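Side-chain contacts in actinorhodin polyketide putative beta-ketoacyl synthase 2 (Streptomyces coelicolor A3, PDB 1TQY), which serves as the chain length factor in actinorhodin biosynthesis, a ketosynthase-family protein thought to act with its partner subunit in setting the length of the polyketide chain: residues V43-V48 against P235-A240; L73-P78 against E139-F144; R122-L127 against D200-V205. One frame throughout, in Å; residues are numbered along the deposited sequence.

Contact 1. Residues V43-V48 against P235-A240; sequences VTRFDV and PGEGGA
Arg45 and Glu237 approach each other from opposite directions and meet in an end-on, two-pronged salt bridge, the one place where residues 43-48 touch 235-240. NH2 of Arg45 lies 2.8 Å from OE2 of Glu237. The second prong is longer, with NH1 of Arg45 3.2 Å from OE1 of Glu237. Both oxygens are met on their syn sides, yet the two flat groups are not coplanar: guanidinium and carboxylate planes stand 48° apart, and the N-H...O angles, 145° at NH1 and 134° at NH2, are well short of straight.

The firm half of the pair is the acid. Glu237 is buried, and its chain runs straight beyond CG from a first torsion that wedges CG between the backbone N and the carbonyl carbon. Its OE1 is hydrogen-bonded to Ser197 OG and its OE2 to Ile59 N, so each oxygen has a second partner besides the arginine. Glu237 leads directly into strand 238-246, which in this thiolase-type fold pairs antiparallel with strands 11-20 and 189-196, and its side chain lies about 7 Å from a bound sodium ion.

The arginine side is looser. Residues 43-48 belong to the irregular loop between strands 40-42 and 55-57, and Arg45, partly exposed, bends at its second torsion before its guanidinium reaches the acid. The Arg45 side chain also touches Gln58, and Asp60 OD1 offers NH2 a further ion pair that is long and weak. A positive charge this close would be expected to stabilise the ionised form of the buried glutamate.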
loop_
_atom_site.group_PDB
_atom_site.type_symbol
_atom_site.label_atom_id
_atom_site.label_comp_id
_atom_site.label_asym_id
_atom_site.label_seq_id
_atom_site.Cartn_x
_atom_site.Cartn_y
_atom_site.Cartn_z
ATOM N N VAL B 43 12.690 -22.626 -13.734
ATOM C CA VAL B 43 13.085 -21.232 -13.673
ATOM C C VAL B 43 14.374 -21.150 -14.473
ATOM O O VAL B 43 15.279 -21.967 -14.293
ATOM C CB VAL B 43 13.348 -20.771 -12.218
ATOM C CG1 VAL B 43 13.848 -19.335 -12.210
ATOM C CG2 VAL B 43 12.059 -20.874 -11.399
ATOM N N THR B 44 14.444 -20.170 -15.366
ATOM C CA THR B 44 15.604 -19.992 -16.224
ATOM C C THR B 44 16.248 -18.627 -15.996
ATOM O O THR B 44 17.286 -18.309 -16.577
ATOM C CB THR B 44 15.187 -20.146 -17.695
ATOM O OG1 THR B 44 14.203 -19.160 -18.022
ATOM C CG2 THR B 44 14.573 -21.524 -17.926
ATOM N N ARG B 45 15.636 -17.835 -15.122
ATOM C CA ARG B 45 16.147 -16.508 -14.800
ATOM C C ARG B 45 17.524 -16.587 -14.147
ATOM O O ARG B 45 18.268 -15.612 -14.127
ATOM C CB ARG B 45 15.168 -15.785 -13.870
ATOM C CG ARG B 45 13.805 -15.520 -14.489
ATOM C CD ARG B 45 13.931 -14.611 -15.700
ATOM N NE ARG B 45 12.789 -14.735 -16.597
ATOM C CZ ARG B 45 11.685 -14.003 -16.522
ATOM N NH1 ARG B 45 11.564 -13.071 -15.581
ATOM N NH2 ARG B 45 10.701 -14.210 -17.389
ATOM N N PHE B 46 17.849 -17.762 -13.614
ATOM C CA PHE B 46 19.124 -18.016 -12.950
ATOM C C PHE B 46 19.193 -19.527 -12.739
ATOM O O PHE B 46 18.303 -20.238 -13.189
ATOM C CB PHE B 46 19.178 -17.266 -11.617
ATOM C CG PHE B 46 18.037 -17.590 -10.702
ATOM C CD1 PHE B 46 18.081 -18.727 -9.900
ATOM C CD2 PHE B 46 16.900 -16.789 -10.675
ATOM C CE1 PHE B 46 17.009 -19.068 -9.082
ATOM C CE2 PHE B 46 15.817 -17.115 -9.863
ATOM C CZ PHE B 46 15.873 -18.265 -9.061
ATOM N N ASP B 47 20.232 -20.017 -12.070
ATOM C CA ASP B 47 20.398 -21.461 -11.843
ATOM C C ASP B 47 19.615 -21.977 -10.628
ATOM O O ASP B 47 20.140 -21.985 -9.519
ATOM C CB ASP B 47 21.891 -21.776 -11.648
ATOM C CG ASP B 47 22.208 -23.263 -11.770
ATOM O OD1 ASP B 47 21.277 -24.091 -11.675
ATOM O OD2 ASP B 47 23.397 -23.600 -11.951
ATOM N N VAL B 48 18.377 -22.424 -10.837
ATOM C CA VAL B 48 17.547 -22.931 -9.736
ATOM C C VAL B 48 17.873 -24.331 -9.247
ATOM O O VAL B 48 17.355 -24.761 -8.216
ATOM C CB VAL B 48 16.039 -22.976 -10.086
ATOM C CG1 VAL B 48 15.401 -21.652 -9.815
ATOM C CG2 VAL B 48 15.847 -23.415 -11.526
ATOM N N PRO B 235 5.016 -20.363 -7.683
ATOM C CA PRO B 235 5.047 -18.899 -7.850
ATOM C C PRO B 235 4.938 -18.560 -9.338
ATOM O O PRO B 235 5.284 -19.375 -10.195
ATOM C CB PRO B 235 6.429 -18.509 -7.332
ATOM C CG PRO B 235 6.847 -19.666 -6.490
ATOM C CD PRO B 235 6.311 -20.861 -7.195
ATOM N N GLY B 236 4.479 -17.355 -9.645
ATOM C CA GLY B 236 4.388 -16.932 -11.033
ATOM C C GLY B 236 4.654 -15.440 -11.098
ATOM O O GLY B 236 4.773 -14.804 -10.056
ATOM N N GLU B 237 4.773 -14.878 -12.297
ATOM C CA GLU B 237 4.989 -13.437 -12.441
ATOM C C GLU B 237 3.918 -12.956 -13.396
ATOM O O GLU B 237 3.494 -13.700 -14.281
ATOM C CB GLU B 237 6.380 -13.127 -13.020
ATOM C CG GLU B 237 6.520 -13.430 -14.506
ATOM C CD GLU B 237 7.912 -13.101 -15.067
ATOM O OE1 GLU B 237 8.641 -12.276 -14.465
ATOM O OE2 GLU B 237 8.267 -13.656 -16.131
ATOM N N GLY B 238 3.461 -11.724 -13.218
ATOM C CA GLY B 238 2.439 -11.208 -14.102
ATOM C C GLY B 238 1.221 -10.724 -13.353
ATOM O O GLY B 238 1.269 -10.472 -12.149
ATOM N N GLY B 239 0.124 -10.586 -14.081
ATOM C CA GLY B 239 -1.107 -10.125 -13.475
ATOM C C GLY B 239 -2.032 -9.480 -14.481
ATOM O O GLY B 239 -2.064 -9.859 -15.653
ATOM N N ALA B 240 -2.791 -8.493 -14.025
ATOM C CA ALA B 240 -3.720 -7.812 -14.903
ATOM C C ALA B 240 -4.030 -6.418 -14.416
ATOM O O ALA B 240 -3.884 -6.102 -13.239
ATOM C CB ALA B 240 -5.003 -8.611 -15.010
#

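Contact 2. Residues L73-P78 against E139-F144; sequences LPQTDP and ESFAWF
Just ahead of helix 78-93, Gln75 and Asp77 of the loop leading into that helix face Phe141 and Ala142 of the short, weakly bonded helix 139-142. Gln75 carries most of the side-chain contact. Its CB lies 3.8 Å from CZ of Phe141, while CD sits at the ring edge, in the ring plane, 3.7 Å from the same CZ. NE2 approaches the ring obliquely, 3.3 Å from CE2 of Phe141, with amide and ring planes 65° apart. NE2 is also hydrogen-bonded to Gln151 OE1, which would restrain the turn of the amide.

Beside the ring contact, the methyl CB of Ala142 packs against the carbonyl O of Gln75 at 3.4 Å, and one water bridges the segments: it accepts from Asp77 N at 2.9 Å and donates to Ala142 O at 2.6 Å, giving two main-chain groups in a buried contact a common partner. Asp77 occupies the N-cap position of helix 78-93, and its side chain caps a backbone N at the start of that helix. With CG anti to the backbone N (chi1 179°), the carboxylate is also placed to bond Ser79 OG through OD2 and Phe119 N through OD1, the latter at the beginning of helix 117-129. Phe141 also packs on a polar side chain of the other protein chain.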
loop_
_atom_site.group_PDB
_atom_site.type_symbol
_atom_site.label_atom_id
_atom_site.label_comp_id
_atom_site.label_asym_id
_atom_site.label_seq_id
_atom_site.Cartn_x
_atom_site.Cartn_y
_atom_site.Cartn_z
ATOM N N LEU B 73 12.877 2.152 -19.772
ATOM C CA LEU B 73 13.592 0.894 -19.566
ATOM C C LEU B 73 14.639 0.925 -18.450
ATOM O O LEU B 73 14.696 0.013 -17.617
ATOM C CB LEU B 73 14.257 0.446 -20.866
ATOM C CG LEU B 73 13.311 0.079 -22.001
ATOM C CD1 LEU B 73 14.131 -0.184 -23.266
ATOM C CD2 LEU B 73 12.492 -1.160 -21.638
ATOM N N PRO B 74 15.482 1.970 -18.417
ATOM C CA PRO B 74 16.533 2.114 -17.399
ATOM C C PRO B 74 16.026 2.218 -15.962
ATOM O O PRO B 74 16.707 1.817 -15.021
ATOM C CB PRO B 74 17.243 3.413 -17.792
ATOM C CG PRO B 74 16.839 3.656 -19.210
ATOM C CD PRO B 74 15.441 3.146 -19.301
ATOM N N GLN B 75 14.831 2.775 -15.798
ATOM C CA GLN B 75 14.264 3.006 -14.472
ATOM C C GLN B 75 13.140 2.074 -14.036
ATOM O O GLN B 75 12.558 2.262 -12.967
ATOM C CB GLN B 75 13.756 4.453 -14.382
ATOM C CG GLN B 75 12.636 4.781 -15.378
ATOM C CD GLN B 75 12.067 6.177 -15.204
ATOM O OE1 GLN B 75 12.677 7.165 -15.605
ATOM N NE2 GLN B 75 10.889 6.262 -14.603
ATOM N N THR B 76 12.840 1.061 -14.836
ATOM C CA THR B 76 11.764 0.155 -14.488
ATOM C C THR B 76 12.176 -1.291 -14.249
ATOM O O THR B 76 13.034 -1.849 -14.942
ATOM C CB THR B 76 10.671 0.188 -15.559
ATOM O OG1 THR B 76 11.262 -0.039 -16.843
ATOM C CG2 THR B 76 9.972 1.538 -15.550
ATOM N N ASP B 77 11.542 -1.873 -13.238
ATOM C CA ASP B 77 11.755 -3.256 -12.834
ATOM C C ASP B 77 10.907 -4.114 -13.766
ATOM O O ASP B 77 9.986 -3.607 -14.412
ATOM C CB ASP B 77 11.257 -3.434 -11.391
ATOM C CG ASP B 77 11.410 -4.865 -10.880
ATOM O OD1 ASP B 77 12.541 -5.226 -10.493
ATOM O OD2 ASP B 77 10.406 -5.620 -10.887
ATOM N N PRO B 78 11.199 -5.421 -13.852
ATOM C CA PRO B 78 10.378 -6.249 -14.739
ATOM C C PRO B 78 8.892 -6.138 -14.408
ATOM O O PRO B 78 8.049 -6.047 -15.311
ATOM C CB PRO B 78 10.906 -7.653 -14.489
ATOM C CG PRO B 78 12.353 -7.412 -14.280
ATOM C CD PRO B 78 12.389 -6.159 -13.402
ATOM N N GLU B 139 17.018 3.919 -8.135
ATOM C CA GLU B 139 16.742 3.038 -7.000
ATOM C C GLU B 139 15.747 3.684 -6.044
ATOM O O GLU B 139 15.015 2.990 -5.339
ATOM C CB GLU B 139 18.036 2.705 -6.255
ATOM C CG GLU B 139 17.851 1.959 -4.938
ATOM C CD GLU B 139 17.268 0.549 -5.079
ATOM O OE1 GLU B 139 16.955 0.091 -6.197
ATOM O OE2 GLU B 139 17.127 -0.116 -4.037
ATOM N N SER B 140 15.721 5.014 -6.041
ATOM C CA SER B 140 14.834 5.784 -5.169
ATOM C C SER B 140 13.351 5.589 -5.460
ATOM O O SER B 140 12.516 5.838 -4.593
ATOM C CB SER B 140 15.174 7.276 -5.262
ATOM O OG SER B 140 15.101 7.715 -6.610
ATOM N N PHE B 141 13.008 5.140 -6.663
ATOM C CA PHE B 141 11.596 4.948 -6.972
ATOM C C PHE B 141 11.260 3.705 -7.792
ATOM O O PHE B 141 10.090 3.450 -8.068
ATOM C CB PHE B 141 11.040 6.176 -7.694
ATOM C CG PHE B 141 11.644 6.404 -9.052
ATOM C CD1 PHE B 141 12.662 7.333 -9.232
ATOM C CD2 PHE B 141 11.190 5.690 -10.153
ATOM C CE1 PHE B 141 13.223 7.547 -10.489
ATOM C CE2 PHE B 141 11.745 5.896 -11.416
ATOM C CZ PHE B 141 12.762 6.829 -11.580
ATOM N N ALA B 142 12.270 2.940 -8.192
ATOM C CA ALA B 142 12.033 1.731 -8.985
ATOM C C ALA B 142 11.608 0.548 -8.128
ATOM O O ALA B 142 11.006 -0.394 -8.630
ATOM C CB ALA B 142 13.280 1.371 -9.765
ATOM N N TRP B 143 11.910 0.607 -6.837
ATOM C CA TRP B 143 11.580 -0.482 -5.922
ATOM C C TRP B 143 10.322 -0.313 -5.061
ATOM O O TRP B 143 9.526 -1.241 -4.964
ATOM C CB TRP B 143 12.763 -0.726 -4.985
ATOM C CG TRP B 143 12.425 -1.608 -3.806
ATOM C CD1 TRP B 143 12.047 -2.921 -3.848
ATOM C CD2 TRP B 143 12.383 -1.222 -2.425
ATOM N NE1 TRP B 143 11.769 -3.373 -2.580
ATOM C CE2 TRP B 143 11.967 -2.352 -1.688
ATOM C CE3 TRP B 143 12.654 -0.031 -1.738
ATOM C CZ2 TRP B 143 11.811 -2.329 -0.298
ATOM C CZ3 TRP B 143 12.501 -0.006 -0.354
ATOM C CH2 TRP B 143 12.082 -1.152 0.350
ATOM N N PHE B 144 10.161 0.856 -4.434
ATOM C CA PHE B 144 9.041 1.094 -3.528
ATOM C C PHE B 144 7.693 0.588 -4.046
ATOM O O PHE B 144 7.453 0.520 -5.261
ATOM C CB PHE B 144 9.009 2.578 -3.040
ATOM C CG PHE B 144 8.347 3.569 -3.983
ATOM C CD1 PHE B 144 8.537 3.505 -5.362
ATOM C CD2 PHE B 144 7.576 4.617 -3.461
ATOM C CE1 PHE B 144 7.964 4.478 -6.218
ATOM C CE2 PHE B 144 7.001 5.593 -4.297
ATOM C CZ PHE B 144 7.195 5.524 -5.679
HETATM O O HOH W 1 10.272 -0.339 -11.134
#

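Contact 3. Residues R122-L127 against D200-V205; sequences REFRKL and DPWGWV
Trp202 pushes the edge of its indole into the face of Phe124, an edge-to-face (T-shaped) aromatic pair with planes at 85° and centroids 5.3 Å apart between the six-membered ring of Trp202 and the Phe124 ring. The bond from CA to CB points toward residues 122-127, and the side chain leaves with CG anti to the backbone N (chi1 -166°), which carries the benzo end of the indole to Phe124. CZ3 is the main point of touch: it lies 3.6 Å from CD2 of Phe124 and 3.9 Å from CE2 of Phe124. CH2, the next atom round the rim, stands over the same phenyl face, offset toward its border, 4.1 Å from CE2 of Phe124.

The start of this tryptophan's helix is secured by Asp200 at the N-cap, whose OD1 accepts from Gly203 N at 3.0 Å, from above the carboxylate plane. That oxygen is also hydrogen-bonded to His121 ND1 of helix 117-129, giving the two helices a polar link beside the aromatic one. Phe117 and an aromatic side chain of the other protein chain also meet the Trp202 ring, which places the pair at the subunit interface, between helix 117-129 and helix 201-208, the latter following strand 189-196 and preceding strand 238-246.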
loop_
_atom_site.group_PDB
_atom_site.type_symbol
_atom_site.label_atom_id
_atom_site.label_comp_id
_atom_site.label_asym_id
_atom_site.label_seq_id
_atom_site.Cartn_x
_atom_site.Cartn_y
_atom_site.Cartn_z
ATOM N N ARG B 122 19.807 -5.992 -7.347
ATOM C CA ARG B 122 21.004 -5.558 -8.067
ATOM C C ARG B 122 21.600 -4.312 -7.410
ATOM O O ARG B 122 22.824 -4.150 -7.365
ATOM C CB ARG B 122 20.670 -5.270 -9.540
ATOM C CG ARG B 122 20.058 -6.456 -10.263
ATOM C CD ARG B 122 19.498 -6.087 -11.614
ATOM N NE ARG B 122 18.834 -7.235 -12.217
ATOM C CZ ARG B 122 19.458 -8.348 -12.591
ATOM N NH1 ARG B 122 20.768 -8.457 -12.433
ATOM N NH2 ARG B 122 18.772 -9.362 -13.098
ATOM N N GLU B 123 20.754 -3.428 -6.889
ATOM C CA GLU B 123 21.275 -2.215 -6.250
ATOM C C GLU B 123 21.941 -2.550 -4.922
ATOM O O GLU B 123 22.910 -1.898 -4.522
ATOM C CB GLU B 123 20.161 -1.172 -6.061
ATOM C CG GLU B 123 19.654 -0.545 -7.369
ATOM C CD GLU B 123 20.781 -0.017 -8.266
ATOM O OE1 GLU B 123 21.752 0.568 -7.730
ATOM O OE2 GLU B 123 20.678 -0.174 -9.510
ATOM N N PHE B 124 21.426 -3.568 -4.239
ATOM C CA PHE B 124 22.012 -4.002 -2.961
ATOM C C PHE B 124 23.390 -4.596 -3.235
ATOM O O PHE B 124 24.336 -4.389 -2.472
ATOM C CB PHE B 124 21.143 -5.080 -2.306
ATOM C CG PHE B 124 20.185 -4.555 -1.286
ATOM C CD1 PHE B 124 20.636 -4.185 -0.023
ATOM C CD2 PHE B 124 18.829 -4.475 -1.568
ATOM C CE1 PHE B 124 19.748 -3.749 0.956
ATOM C CE2 PHE B 124 17.921 -4.037 -0.597
ATOM C CZ PHE B 124 18.382 -3.676 0.669
ATOM N N ARG B 125 23.492 -5.337 -4.333
ATOM C CA ARG B 125 24.758 -5.977 -4.679
ATOM C C ARG B 125 25.838 -4.955 -5.046
ATOM O O ARG B 125 26.968 -5.079 -4.604
ATOM C CB ARG B 125 24.553 -6.974 -5.825
ATOM C CG ARG B 125 25.658 -8.013 -5.916
ATOM C CD ARG B 125 25.420 -8.986 -7.064
ATOM N NE ARG B 125 26.505 -8.899 -8.030
ATOM C CZ ARG B 125 27.771 -9.202 -7.756
ATOM N NH1 ARG B 125 28.106 -9.626 -6.545
ATOM N NH2 ARG B 125 28.710 -9.041 -8.681
ATOM N N LYS B 126 25.474 -3.949 -5.838
ATOM C CA LYS B 126 26.418 -2.925 -6.244
ATOM C C LYS B 126 26.935 -2.131 -5.053
ATOM O O LYS B 126 28.111 -1.759 -5.006
ATOM C CB LYS B 126 25.776 -1.971 -7.245
ATOM C CG LYS B 126 25.400 -2.630 -8.562
ATOM C CD LYS B 126 25.046 -1.614 -9.628
ATOM C CE LYS B 126 23.981 -0.644 -9.177
ATOM N NZ LYS B 126 23.404 0.101 -10.340
ATOM N N LEU B 127 26.047 -1.879 -4.093
ATOM C CA LEU B 127 26.365 -1.117 -2.883
ATOM C C LEU B 127 27.433 -1.775 -2.048
ATOM O O LEU B 127 28.347 -1.110 -1.562
ATOM C CB LEU B 127 25.121 -0.959 -2.002
ATOM C CG LEU B 127 25.035 0.229 -1.033
ATOM C CD1 LEU B 127 23.990 -0.110 0.030
ATOM C CD2 LEU B 127 26.356 0.552 -0.367
ATOM N N ASP B 200 14.289 -13.498 -9.155
ATOM C CA ASP B 200 15.723 -13.294 -9.061
ATOM C C ASP B 200 16.090 -14.243 -7.930
ATOM O O ASP B 200 15.210 -14.698 -7.201
ATOM C CB ASP B 200 16.053 -11.864 -8.654
ATOM C CG ASP B 200 15.584 -11.550 -7.260
ATOM O OD1 ASP B 200 16.420 -11.488 -6.332
ATOM O OD2 ASP B 200 14.358 -11.373 -7.087
ATOM N N PRO B 201 17.382 -14.551 -7.759
ATOM C CA PRO B 201 17.769 -15.466 -6.681
ATOM C C PRO B 201 17.242 -15.103 -5.283
ATOM O O PRO B 201 16.744 -15.971 -4.573
ATOM C CB PRO B 201 19.289 -15.446 -6.747
ATOM C CG PRO B 201 19.567 -15.156 -8.207
ATOM C CD PRO B 201 18.566 -14.090 -8.515
ATOM N N TRP B 202 17.356 -13.836 -4.883
ATOM C CA TRP B 202 16.898 -13.421 -3.553
ATOM C C TRP B 202 15.380 -13.509 -3.442
ATOM O O TRP B 202 14.849 -14.079 -2.478
ATOM C CB TRP B 202 17.376 -11.996 -3.245
ATOM C CG TRP B 202 17.246 -11.585 -1.782
ATOM C CD1 TRP B 202 16.957 -12.394 -0.709
ATOM C CD2 TRP B 202 17.411 -10.262 -1.254
ATOM N NE1 TRP B 202 16.932 -11.650 0.451
ATOM C CE2 TRP B 202 17.204 -10.340 0.147
ATOM C CE3 TRP B 202 17.713 -9.014 -1.828
ATOM C CZ2 TRP B 202 17.289 -9.216 0.984
ATOM C CZ3 TRP B 202 17.797 -7.889 -0.983
ATOM C CH2 TRP B 202 17.584 -8.009 0.403
ATOM N N GLY B 203 14.682 -12.960 -4.436
ATOM C CA GLY B 203 13.229 -13.024 -4.429
ATOM C C GLY B 203 12.762 -14.475 -4.379
ATOM O O GLY B 203 11.770 -14.802 -3.732
ATOM N N TRP B 204 13.501 -15.353 -5.050
ATOM C CA TRP B 204 13.164 -16.774 -5.101
ATOM C C TRP B 204 13.298 -17.453 -3.734
ATOM O O TRP B 204 12.382 -18.139 -3.253
ATOM C CB TRP B 204 14.080 -17.481 -6.102
ATOM C CG TRP B 204 13.648 -18.888 -6.398
ATOM C CD1 TRP B 204 14.316 -20.038 -6.087
ATOM C CD2 TRP B 204 12.419 -19.285 -7.015
ATOM N NE1 TRP B 204 13.572 -21.133 -6.469
ATOM C CE2 TRP B 204 12.403 -20.700 -7.042
ATOM C CE3 TRP B 204 11.325 -18.584 -7.547
ATOM C CZ2 TRP B 204 11.339 -21.429 -7.577
ATOM C CZ3 TRP B 204 10.265 -19.313 -8.082
ATOM C CH2 TRP B 204 10.285 -20.723 -8.090
ATOM N N VAL B 205 14.455 -17.249 -3.122
ATOM C CA VAL B 205 14.780 -17.804 -1.825
ATOM C C VAL B 205 13.806 -17.240 -0.784
ATOM O O VAL B 205 13.393 -17.942 0.139
ATOM C CB VAL B 205 16.305 -17.482 -1.541
ATOM C CG1 VAL B 205 16.505 -16.710 -0.260
ATOM C CG2 VAL B 205 17.111 -18.754 -1.574
#

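In the fold
From the N terminus, the loop after strand 40-42 opens contact 1, which closes only at the start of strand 238-246 and so spans both other contacts. Within that span, contact 2 joins the loop before helix 78-93 to helix 139-142, and contact 3 joins helix 117-129 to helix 201-208. Residues 122-127 fall between the two halves of contact 2, so contacts 2 and 3 cross; they touch where Glu139 packs on Glu123. The start of helix 201-208, with its N-cap residue Asp200, joins contact 3 to contact 1, Phe46 packing against Asp200, Pro201 and Trp204, and Val43 also against Trp204. Contacts 1 and 2 do not touch, their nearest atoms being about 5 Å apart.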